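Local coordinates for protein serine-threonine phosphatase 2C (Toxoplasma gondii, PDB 2I44) that probably removes phosphate from phosphoserine and phosphothreonine in proteins as a PP2C-family phosphatase, and binds calcium ions, at residues P44-G49 with Q78-P83. Residues are numbered along the deposited sequence; the frame is centred on the assembly and turned at random.
Sequences PQLVPG and QLISSP
Leu46 and Leu79 both send CG out anti to the backbone N, chi1 -170° and 171°, and the two side chains cross at about a right angle where a loop of the PP2C beta-sandwich faces the last turn of a flanking helix. The loop joins strands 38-43 and 53-62; the helix is 66-80. The two backbones stay well apart, 8.6 Å from Leu46 CA to Ile80 CA, and no hydrogen bond links the segments, so side-chain methyls alone bridge them. Leu46 divides its isobutyl group between two neighbours on the helix, and its CD2 branch lies 3.9 Å from Leu79 CD2. Phe55 and Val144 of the sheet touch both leucines, while Trp85 of helix 83-92 touches Leu46, Leu79 and Ile80, tying loop, sheet and helices into one apolar cluster away from the calcium sites. Leu79 also touches Ala112 and Met116 of helix 98-130. Ser82 N hydrogen-bonds to Leu79 O at 3.1 Å, and Ser82 OG serves as N-cap of helix 83-92, bonding to Trp85 N. The other branch of Leu46, CD1, meets the branch methyl of Ile80, CG2, at 4.2 Å.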
loop_
_atom_site.group_PDB
_atom_site.type_symbol
_atom_site.label_atom_id
_atom_site.label_comp_id
_atom_site.label_asym_id
_atom_site.label_seq_id
_atom_site.Cartn_x
_atom_site.Cartn_y
_atom_site.Cartn_z
ATOM N N PRO A 44 -15.420 -0.780 3.750
ATOM C CA PRO A 44 -16.070 0.138 4.695
ATOM C C PRO A 44 -16.457 -0.434 6.061
ATOM O O PRO A 44 -16.332 0.247 7.081
ATOM C CB PRO A 44 -17.267 0.657 3.899
ATOM C CG PRO A 44 -17.602 -0.491 3.019
ATOM C CD PRO A 44 -16.248 -0.958 2.545
ATOM N N GLN A 45 -16.941 -1.671 6.086
ATOM C CA GLN A 45 -17.306 -2.310 7.350
ATOM C C GLN A 45 -16.570 -3.642 7.426
ATOM O O GLN A 45 -17.036 -4.661 6.921
ATOM C CB GLN A 45 -18.820 -2.530 7.443
ATOM C CG GLN A 45 -19.230 -3.398 8.626
ATOM C CD GLN A 45 -20.737 -3.538 8.773
ATOM O OE1 GLN A 45 -21.412 -2.638 9.274
ATOM N NE2 GLN A 45 -21.270 -4.670 8.329
ATOM N N LEU A 46 -15.409 -3.621 8.067
ATOM C CA LEU A 46 -14.569 -4.805 8.183
ATOM C C LEU A 46 -15.054 -5.822 9.219
ATOM O O LEU A 46 -14.882 -7.030 9.037
ATOM C CB LEU A 46 -13.134 -4.373 8.499
ATOM C CG LEU A 46 -12.047 -5.441 8.425
ATOM C CD1 LEU A 46 -11.975 -6.022 7.020
ATOM C CD2 LEU A 46 -10.719 -4.816 8.819
ATOM N N VAL A 47 -15.660 -5.336 10.299
ATOM C CA VAL A 47 -16.154 -6.219 11.350
ATOM C C VAL A 47 -17.672 -6.142 11.488
ATOM O O VAL A 47 -18.208 -5.141 11.960
ATOM C CB VAL A 47 -15.511 -5.868 12.713
ATOM C CG1 VAL A 47 -16.001 -6.836 13.791
ATOM C CG2 VAL A 47 -13.987 -5.913 12.597
ATOM N N PRO A 48 -18.386 -7.206 11.076
ATOM C CA PRO A 48 -19.850 -7.230 11.167
ATOM C C PRO A 48 -20.357 -6.864 12.559
ATOM O O PRO A 48 -19.845 -7.358 13.567
ATOM C CB PRO A 48 -20.196 -8.666 10.787
ATOM C CG PRO A 48 -19.133 -9.006 9.798
ATOM C CD PRO A 48 -17.887 -8.449 10.456
ATOM N N GLY A 49 -21.360 -5.994 12.597
ATOM C CA GLY A 49 -21.933 -5.568 13.859
ATOM C C GLY A 49 -21.280 -4.319 14.422
ATOM O O GLY A 49 -21.787 -3.740 15.383
ATOM N N GLN A 78 -7.746 -13.001 3.554
ATOM C CA GLN A 78 -6.616 -13.509 4.321
ATOM C C GLN A 78 -6.525 -12.833 5.688
ATOM O O GLN A 78 -6.197 -13.472 6.688
ATOM C CB GLN A 78 -5.306 -13.292 3.557
ATOM C CG GLN A 78 -5.082 -14.243 2.389
ATOM C CD GLN A 78 -4.941 -15.698 2.826
ATOM O OE1 GLN A 78 -4.744 -15.991 4.004
ATOM N NE2 GLN A 78 -5.025 -16.613 1.868
ATOM N N LEU A 79 -6.815 -11.536 5.728
ATOM C CA LEU A 79 -6.754 -10.792 6.980
ATOM C C LEU A 79 -7.689 -11.374 8.032
ATOM O O LEU A 79 -7.256 -11.733 9.125
ATOM C CB LEU A 79 -7.118 -9.320 6.751
ATOM C CG LEU A 79 -7.298 -8.478 8.018
ATOM C CD1 LEU A 79 -5.976 -8.398 8.771
ATOM C CD2 LEU A 79 -7.777 -7.084 7.649
ATOM N N ILE A 80 -8.968 -11.479 7.694
ATOM C CA ILE A 80 -9.943 -11.981 8.642
ATOM C C ILE A 80 -9.874 -13.488 8.915
ATOM O O ILE A 80 -10.513 -13.973 9.844
ATOM C CB ILE A 80 -11.378 -11.577 8.221
ATOM C CG1 ILE A 80 -11.757 -12.244 6.906
ATOM C CG2 ILE A 80 -11.460 -10.056 8.075
ATOM C CD1 ILE A 80 -13.123 -11.818 6.394
ATOM N N SER A 81 -9.107 -14.225 8.118
ATOM C CA SER A 81 -8.960 -15.660 8.335
ATOM C C SER A 81 -7.839 -15.870 9.341
ATOM O O SER A 81 -7.587 -16.984 9.793
ATOM C CB SER A 81 -8.604 -16.373 7.031
ATOM O OG SER A 81 -9.648 -16.247 6.081
ATOM N N SER A 82 -7.164 -14.780 9.685
ATOM C CA SER A 82 -6.056 -14.825 10.630
ATOM C C SER A 82 -6.482 -15.147 12.062
ATOM O O SER A 82 -7.360 -14.492 12.622
ATOM C CB SER A 82 -5.326 -13.489 10.630
ATOM O OG SER A 82 -4.446 -13.380 11.735
ATOM N N PRO A 83 -5.861 -16.170 12.672
ATOM C CA PRO A 83 -6.223 -16.515 14.047
ATOM C C PRO A 83 -6.013 -15.271 14.901
ATOM O O PRO A 83 -6.693 -15.063 15.903
ATOM C CB PRO A 83 -5.239 -17.629 14.385
ATOM C CG PRO A 83 -5.080 -18.326 13.056
ATOM C CD PRO A 83 -4.911 -17.148 12.111
#